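Local atomic coordinates of malate dehydrogenase (Entamoeba histolytica, PDB entry 3I0P), a protein that probably catalyses the NAD-dependent interconversion of malate and oxaloacetate as a dimeric enzyme of the malate/L-lactate dehydrogenase family. Residues 42-54 and 330-344. Sequence-based numbering, arbitrary orientation.
Sequences ADLRGMDTHGIQR and EYETEQKRRKFGDDL. With NAD (nicotinamide-adenine-dinucleotide), chain B.
The R337 guanidinium meets D48 and D43 O at its edge. D342 OD1 lies over the centre of one face, 3.3 Å above the plane, and T333 CG2 lies over the opposite face, toward the rim. The R45 guanidinium has E330 CB over one face and water 2 in plane at its edge. These groups join the C-terminal end of helix 29-45, closed by a Schellman motif with G46 at C-prime, to helix 328-340 and the short strand after it.

R337 grips D48 end-on in a salt bridge. NH1 goes to OD1 (2.6 Å) and NH2 to OD2 (3.1 Å, nearly straight at 175°), each on its syn lone pair. The carboxylate and guanidinium are nearly coplanar. The R337 chain is extended from CG to NE, which carries the group across to D48. R337 NH1 also donates to D43 O at 2.7 Å, in the carbonyl plane, at the end of helix 29-45. D342 adds only charge to this network, since no N-H points at its OD1. D342 and D43 bring carboxylates close together. Water 1 sits between D43 OD1 and D342 OD2, within hydrogen-bonding distance of both, though more acceptors lie in its reach than it has protons to give. D43 OD2 accepts from I52 N and so ties the following loop back to the helix.

L44 packs its methyls against E334 CG and R338 NH2, while R338 NH2 forms a salt bridge with E334 OE1. Water 2 links R45 NH1 to E334 OE2. At the strand, I52 CG2 touches L344 CD2, and helices 11-24 and 346-359 pack on I52.

The other end of the contact reaches the NAD pocket. M47 CE touches E330 OE2 and lies 3.6 Å from NAD O3D. The E330 chain bends at chi2 (80°), and its OE1 accepts a hydrogen bond from the ribose hydroxyl O2B of NAD at 2.7 Å.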
loop_
_atom_site.group_PDB
_atom_site.type_symbol
_atom_site.label_atom_id
_atom_site.label_comp_id
_atom_site.label_asym_id
_atom_site.label_seq_id
_atom_site.Cartn_x
_atom_site.Cartn_y
_atom_site.Cartn_z
ATOM N N ALA A 42 -21.229 -5.104 -3.517
ATOM C CA ALA A 42 -20.726 -4.187 -4.523
ATOM C C ALA A 42 -21.804 -3.169 -4.928
ATOM O O ALA A 42 -21.511 -1.968 -5.052
ATOM C CB ALA A 42 -20.194 -4.933 -5.718
ATOM N N ASP A 43 -23.040 -3.644 -5.112
ATOM C CA ASP A 43 -24.145 -2.762 -5.513
ATOM C C ASP A 43 -24.560 -1.825 -4.365
ATOM O O ASP A 43 -24.872 -0.660 -4.598
ATOM C CB ASP A 43 -25.361 -3.559 -6.027
ATOM C CG ASP A 43 -25.059 -4.356 -7.293
ATOM O OD1 ASP A 43 -24.475 -3.810 -8.253
ATOM O OD2 ASP A 43 -25.428 -5.547 -7.336
ATOM N N LEU A 44 -24.561 -2.343 -3.135
ATOM C CA LEU A 44 -24.832 -1.528 -1.962
ATOM C C LEU A 44 -23.837 -0.387 -1.843
ATOM O O LEU A 44 -24.206 0.722 -1.470
ATOM C CB LEU A 44 -24.819 -2.366 -0.687
ATOM C CG LEU A 44 -26.151 -3.020 -0.335
ATOM C CD1 LEU A 44 -25.960 -4.130 0.712
ATOM C CD2 LEU A 44 -27.192 -2.004 0.115
ATOM N N ARG A 45 -22.579 -0.655 -2.174
ATOM C CA ARG A 45 -21.522 0.316 -1.922
ATOM C C ARG A 45 -21.311 1.273 -3.093
ATOM O O ARG A 45 -20.599 2.265 -2.961
ATOM C CB ARG A 45 -20.218 -0.390 -1.550
ATOM C CG ARG A 45 -20.284 -1.163 -0.255
ATOM C CD ARG A 45 -18.950 -1.837 0.089
ATOM N NE ARG A 45 -17.924 -0.859 0.451
ATOM C CZ ARG A 45 -17.840 -0.242 1.633
ATOM N NH1 ARG A 45 -18.718 -0.495 2.590
ATOM N NH2 ARG A 45 -16.862 0.623 1.862
ATOM N N GLY A 46 -21.925 0.978 -4.232
ATOM C CA GLY A 46 -21.813 1.853 -5.388
ATOM C C GLY A 46 -20.717 1.465 -6.355
ATOM O O GLY A 46 -20.359 2.242 -7.225
ATOM N N MET A 47 -20.189 0.255 -6.212
ATOM C CA MET A 47 -19.217 -0.277 -7.165
ATOM C C MET A 47 -20.001 -0.956 -8.276
ATOM O O MET A 47 -20.057 -2.178 -8.356
ATOM C CB MET A 47 -18.271 -1.286 -6.491
ATOM C CG MET A 47 -17.520 -0.778 -5.276
ATOM S SD MET A 47 -16.536 0.659 -5.708
ATOM C CE MET A 47 -15.677 0.970 -4.145
ATOM N N ASP A 48 -20.611 -0.157 -9.133
ATOM C CA ASP A 48 -21.638 -0.657 -10.053
ATOM C C ASP A 48 -21.105 -1.616 -11.129
ATOM O O ASP A 48 -21.878 -2.259 -11.844
ATOM C CB ASP A 48 -22.438 0.518 -10.633
ATOM C CG ASP A 48 -23.162 1.310 -9.543
ATOM O OD1 ASP A 48 -23.784 0.675 -8.671
ATOM O OD2 ASP A 48 -23.097 2.557 -9.544
ATOM N N THR A 49 -19.782 -1.723 -11.198
ATOM C CA THR A 49 -19.106 -2.641 -12.104
ATOM C C THR A 49 -18.932 -4.062 -11.541
ATOM O O THR A 49 -18.445 -4.950 -12.246
ATOM C CB THR A 49 -17.706 -2.093 -12.461
ATOM O OG1 THR A 49 -17.845 -0.926 -13.285
ATOM C CG2 THR A 49 -16.880 -3.149 -13.197
ATOM N N HIS A 50 -19.323 -4.291 -10.291
ATOM C CA HIS A 50 -18.939 -5.534 -9.610
ATOM C C HIS A 50 -20.053 -6.338 -8.939
ATOM O O HIS A 50 -19.773 -7.306 -8.222
ATOM C CB HIS A 50 -17.776 -5.274 -8.645
ATOM C CG HIS A 50 -16.466 -5.081 -9.336
ATOM N ND1 HIS A 50 -15.933 -3.836 -9.591
ATOM C CD2 HIS A 50 -15.596 -5.977 -9.860
ATOM C CE1 HIS A 50 -14.781 -3.973 -10.224
ATOM N NE2 HIS A 50 -14.555 -5.262 -10.404
ATOM N N GLY A 51 -21.303 -5.942 -9.184
ATOM C CA GLY A 51 -22.480 -6.677 -8.696
ATOM C C GLY A 51 -23.376 -7.111 -9.841
ATOM O O GLY A 51 -22.893 -7.628 -10.846
ATOM N N ILE A 52 -24.678 -6.865 -9.701
ATOM C CA ILE A 52 -25.688 -7.277 -10.692
ATOM C C ILE A 52 -25.382 -6.888 -12.152
ATOM O O ILE A 52 -25.679 -7.652 -13.066
ATOM C CB ILE A 52 -27.141 -6.857 -10.245
ATOM C CG1 ILE A 52 -28.230 -7.524 -11.097
ATOM C CG2 ILE A 52 -27.310 -5.349 -10.222
ATOM C CD1 ILE A 52 -28.283 -9.037 -11.004
ATOM N N GLN A 53 -24.778 -5.719 -12.373
ATOM C CA GLN A 53 -24.498 -5.233 -13.742
ATOM C C GLN A 53 -23.450 -6.077 -14.458
ATOM O O GLN A 53 -23.130 -5.845 -15.631
ATOM C CB GLN A 53 -24.091 -3.760 -13.732
ATOM C CG GLN A 53 -25.208 -2.851 -13.263
ATOM C CD GLN A 53 -24.837 -1.378 -13.258
ATOM O OE1 GLN A 53 -25.216 -0.638 -12.340
ATOM N NE2 GLN A 53 -24.103 -0.937 -14.285
ATOM N N ARG A 54 -22.950 -7.078 -13.744
ATOM C CA ARG A 54 -21.900 -7.939 -14.238
ATOM C C ARG A 54 -22.254 -9.383 -13.915
ATOM O O ARG A 54 -21.493 -10.298 -14.196
ATOM C CB ARG A 54 -20.592 -7.539 -13.564
ATOM C CG ARG A 54 -19.356 -7.621 -14.434
ATOM C CD ARG A 54 -19.535 -6.988 -15.820
ATOM N NE ARG A 54 -19.582 -5.531 -15.773
ATOM C CZ ARG A 54 -19.977 -4.772 -16.791
ATOM N NH1 ARG A 54 -20.356 -5.343 -17.928
ATOM N NH2 ARG A 54 -19.996 -3.444 -16.680
ATOM N N GLU A 330 -18.949 5.222 0.159
ATOM C CA GLU A 330 -19.620 3.943 0.027
ATOM C C GLU A 330 -20.747 3.799 1.025
ATOM O O GLU A 330 -21.778 3.211 0.710
ATOM C CB GLU A 330 -18.643 2.783 0.149
ATOM C CG GLU A 330 -17.776 2.564 -1.099
ATOM C CD GLU A 330 -16.600 3.523 -1.200
ATOM O OE1 GLU A 330 -16.162 4.062 -0.164
ATOM O OE2 GLU A 330 -16.109 3.739 -2.326
ATOM N N TYR A 331 -20.552 4.333 2.227
ATOM C CA TYR A 331 -21.575 4.276 3.272
ATOM C C TYR A 331 -22.810 5.081 2.862
ATOM O O TYR A 331 -23.938 4.592 2.957
ATOM C CB TYR A 331 -21.008 4.748 4.625
ATOM C CG TYR A 331 -22.050 5.068 5.678
ATOM C CD1 TYR A 331 -22.684 4.052 6.403
ATOM C CD2 TYR A 331 -22.402 6.397 5.950
ATOM C CE1 TYR A 331 -23.646 4.355 7.371
ATOM C CE2 TYR A 331 -23.359 6.709 6.908
ATOM C CZ TYR A 331 -23.976 5.692 7.609
ATOM O OH TYR A 331 -24.917 6.020 8.552
ATOM N N GLU A 332 -22.589 6.302 2.390
ATOM C CA GLU A 332 -23.687 7.161 1.978
ATOM C C GLU A 332 -24.467 6.601 0.787
ATOM O O GLU A 332 -25.692 6.729 0.733
ATOM C CB GLU A 332 -23.202 8.587 1.713
ATOM C CG GLU A 332 -22.949 9.373 3.001
ATOM C CD GLU A 332 -22.469 10.792 2.758
ATOM O OE1 GLU A 332 -22.339 11.196 1.581
ATOM O OE2 GLU A 332 -22.217 11.503 3.751
ATOM N N THR A 333 -23.770 5.964 -0.148
ATOM C CA THR A 333 -24.444 5.274 -1.244
ATOM C C THR A 333 -25.259 4.106 -0.693
ATOM O O THR A 333 -26.413 3.902 -1.077
ATOM C CB THR A 333 -23.447 4.772 -2.300
ATOM O OG1 THR A 333 -22.735 5.888 -2.848
ATOM C CG2 THR A 333 -24.171 4.037 -3.422
ATOM N N GLU A 334 -24.654 3.360 0.229
ATOM C CA GLU A 334 -25.292 2.199 0.829
ATOM C C GLU A 334 -26.566 2.590 1.561
ATOM O O GLU A 334 -27.549 1.869 1.495
ATOM C CB GLU A 334 -24.311 1.472 1.745
ATOM C CG GLU A 334 -24.898 0.318 2.525
ATOM C CD GLU A 334 -23.837 -0.594 3.125
ATOM O OE1 GLU A 334 -24.191 -1.754 3.432
ATOM O OE2 GLU A 334 -22.657 -0.169 3.288
ATOM N N GLN A 335 -26.549 3.736 2.242
ATOM C CA GLN A 335 -27.728 4.223 2.974
ATOM C C GLN A 335 -28.849 4.612 2.007
ATOM O O GLN A 335 -30.020 4.278 2.218
ATOM C CB GLN A 335 -27.369 5.400 3.898
ATOM C CG GLN A 335 -26.440 5.048 5.070
ATOM C CD GLN A 335 -26.993 3.953 5.984
ATOM O OE1 GLN A 335 -26.521 2.816 5.953
ATOM N NE2 GLN A 335 -27.995 4.290 6.792
ATOM N N LYS A 336 -28.461 5.314 0.947
ATOM C CA LYS A 336 -29.350 5.693 -0.145
ATOM C C LYS A 336 -30.015 4.460 -0.790
ATOM O O LYS A 336 -31.242 4.393 -0.877
ATOM C CB LYS A 336 -28.542 6.489 -1.176
ATOM C CG LYS A 336 -29.309 7.021 -2.372
ATOM C CD LYS A 336 -28.369 7.852 -3.271
ATOM C CE LYS A 336 -29.133 8.860 -4.136
ATOM N NZ LYS A 336 -29.945 8.183 -5.187
ATOM N N ARG A 337 -29.210 3.480 -1.209
ATOM C CA ARG A 337 -29.720 2.338 -1.974
ATOM C C ARG A 337 -30.499 1.336 -1.137
ATOM O O ARG A 337 -31.401 0.640 -1.636
ATOM C CB ARG A 337 -28.602 1.665 -2.753
ATOM C CG ARG A 337 -28.114 2.545 -3.863
ATOM C CD ARG A 337 -27.180 1.829 -4.774
ATOM N NE ARG A 337 -26.712 2.721 -5.822
ATOM C CZ ARG A 337 -25.702 2.447 -6.633
ATOM N NH1 ARG A 337 -25.051 1.304 -6.514
ATOM N NH2 ARG A 337 -25.340 3.319 -7.564
ATOM N N ARG A 338 -30.145 1.276 0.140
ATOM C CA ARG A 338 -30.821 0.419 1.094
ATOM C C ARG A 338 -32.313 0.751 1.153
ATOM O O ARG A 338 -33.144 -0.148 1.220
ATOM C CB ARG A 338 -30.170 0.562 2.468
ATOM C CG ARG A 338 -30.452 -0.567 3.426
ATOM C CD ARG A 338 -29.513 -0.499 4.638
ATOM N NE ARG A 338 -28.193 -1.076 4.351
ATOM C CZ ARG A 338 -27.906 -2.381 4.389
ATOM N NH1 ARG A 338 -28.840 -3.277 4.693
ATOM N NH2 ARG A 338 -26.677 -2.799 4.118
ATOM N N LYS A 339 -32.653 2.035 1.101
ATOM C CA LYS A 339 -34.056 2.434 1.241
ATOM C C LYS A 339 -34.760 2.752 -0.083
ATOM O O LYS A 339 -35.955 2.494 -0.210
ATOM C CB LYS A 339 -34.228 3.569 2.272
ATOM C CG LYS A 339 -33.360 4.806 2.036
ATOM C CD LYS A 339 -33.153 5.584 3.343
ATOM C CE LYS A 339 -32.216 6.779 3.146
ATOM N NZ LYS A 339 -31.429 7.112 4.382
ATOM N N PHE A 340 -34.026 3.283 -1.061
ATOM C CA PHE A 340 -34.640 3.713 -2.321
ATOM C C PHE A 340 -34.403 2.799 -3.524
ATOM O O PHE A 340 -34.960 3.036 -4.603
ATOM C CB PHE A 340 -34.205 5.135 -2.671
ATOM C CG PHE A 340 -34.476 6.133 -1.590
ATOM C CD1 PHE A 340 -35.710 6.145 -0.920
ATOM C CD2 PHE A 340 -33.509 7.076 -1.242
ATOM C CE1 PHE A 340 -35.966 7.070 0.091
ATOM C CE2 PHE A 340 -33.760 8.012 -0.242
ATOM C CZ PHE A 340 -34.991 8.008 0.428
ATOM N N GLY A 341 -33.582 1.764 -3.342
ATOM C CA GLY A 341 -33.253 0.851 -4.431
ATOM C C GLY A 341 -32.123 1.351 -5.306
ATOM O O GLY A 341 -31.517 2.389 -5.029
ATOM N N ASP A 342 -31.853 0.597 -6.369
ATOM C CA ASP A 342 -30.702 0.803 -7.239
ATOM C C ASP A 342 -31.197 1.056 -8.663
ATOM O O ASP A 342 -32.007 0.302 -9.194
ATOM C CB ASP A 342 -29.811 -0.447 -7.172
ATOM C CG ASP A 342 -28.445 -0.268 -7.845
ATOM O OD1 ASP A 342 -28.088 0.848 -8.292
ATOM O OD2 ASP A 342 -27.715 -1.282 -7.920
ATOM N N ASP A 343 -30.733 2.139 -9.267
ATOM C CA ASP A 343 -31.112 2.464 -10.631
ATOM C C ASP A 343 -30.234 1.715 -11.633
ATOM O O ASP A 343 -29.099 2.107 -11.902
ATOM C CB ASP A 343 -31.035 3.971 -10.859
ATOM C CG ASP A 343 -32.016 4.743 -10.003
ATOM O OD1 ASP A 343 -33.240 4.473 -10.050
ATOM O OD2 ASP A 343 -31.557 5.639 -9.281
ATOM N N LEU A 344 -30.773 0.639 -12.188
ATOM C CA LEU A 344 -30.029 -0.215 -13.109
ATOM C C LEU A 344 -30.245 0.181 -14.566
ATOM O O LEU A 344 -31.374 0.499 -14.963
ATOM C CB LEU A 344 -30.418 -1.682 -12.912
ATOM C CG LEU A 344 -30.321 -2.244 -11.492
ATOM C CD1 LEU A 344 -30.728 -3.708 -11.465
ATOM C CD2 LEU A 344 -28.910 -2.052 -10.936
HETATM P PA NAD B . -11.806 4.204 -6.804
HETATM O O1A NAD B . -13.299 4.270 -7.018
HETATM O O2A NAD B . -10.926 5.075 -7.640
HETATM O O5B NAD B . -11.562 4.527 -5.248
HETATM C C5B NAD B . -12.317 3.828 -4.241
HETATM C C4B NAD B . -11.721 3.999 -2.837
HETATM O O4B NAD B . -11.229 5.328 -2.622
HETATM C C3B NAD B . -12.747 3.779 -1.744
HETATM O O3B NAD B . -12.072 3.251 -0.590
HETATM C C2B NAD B . -13.268 5.170 -1.453
HETATM O O2B NAD B . -13.773 5.275 -0.122
HETATM C C1B NAD B . -12.015 6.003 -1.628
HETATM N N9A NAD B . -12.252 7.417 -2.042
HETATM C C8A NAD B . -12.818 7.844 -3.180
HETATM N N7A NAD B . -12.812 9.195 -3.178
HETATM C C5A NAD B . -12.226 9.611 -2.031
HETATM C C6A NAD B . -11.936 10.861 -1.474
HETATM N N6A NAD B . -12.263 12.009 -2.115
HETATM N N1A NAD B . -11.328 10.932 -0.265
HETATM C C2A NAD B . -10.996 9.817 0.400
HETATM N N3A NAD B . -11.257 8.608 -0.114
HETATM C C4A NAD B . -11.873 8.480 -1.323
HETATM O O3 NAD B . -11.279 2.667 -6.874
HETATM P PN NAD B . -11.179 1.683 -8.169
HETATM O O1N NAD B . -9.714 1.404 -8.404
HETATM O O2N NAD B . -12.051 2.194 -9.289
HETATM O O5D NAD B . -11.848 0.321 -7.653
HETATM C C5D NAD B . -13.270 0.165 -7.619
HETATM C C4D NAD B . -13.638 -1.269 -7.244
HETATM O O4D NAD B . -13.172 -2.183 -8.241
HETATM C C3D NAD B . -13.000 -1.704 -5.931
HETATM O O3D NAD B . -14.047 -2.158 -5.062
HETATM C C2D NAD B . -12.013 -2.811 -6.304
HETATM O O2D NAD B . -11.897 -3.889 -5.358
HETATM C C1D NAD B . -12.608 -3.329 -7.594
HETATM N N1N NAD B . -11.617 -4.016 -8.418
HETATM C C2N NAD B . -11.624 -5.368 -8.432
HETATM C C3N NAD B . -10.696 -6.069 -9.207
HETATM C C7N NAD B . -10.686 -7.572 -9.233
HETATM O O7N NAD B . -9.858 -8.146 -9.929
HETATM N N7N NAD B . -11.574 -8.243 -8.503
HETATM C C4N NAD B . -9.765 -5.353 -9.965
HETATM C C5N NAD B . -9.774 -3.955 -9.925
HETATM C C6N NAD B . -10.723 -3.305 -9.138
HETATM O O HOH W 1 -25.411 -1.431 -9.110
HETATM O O HOH W 2 -21.161 -2.445 2.802
#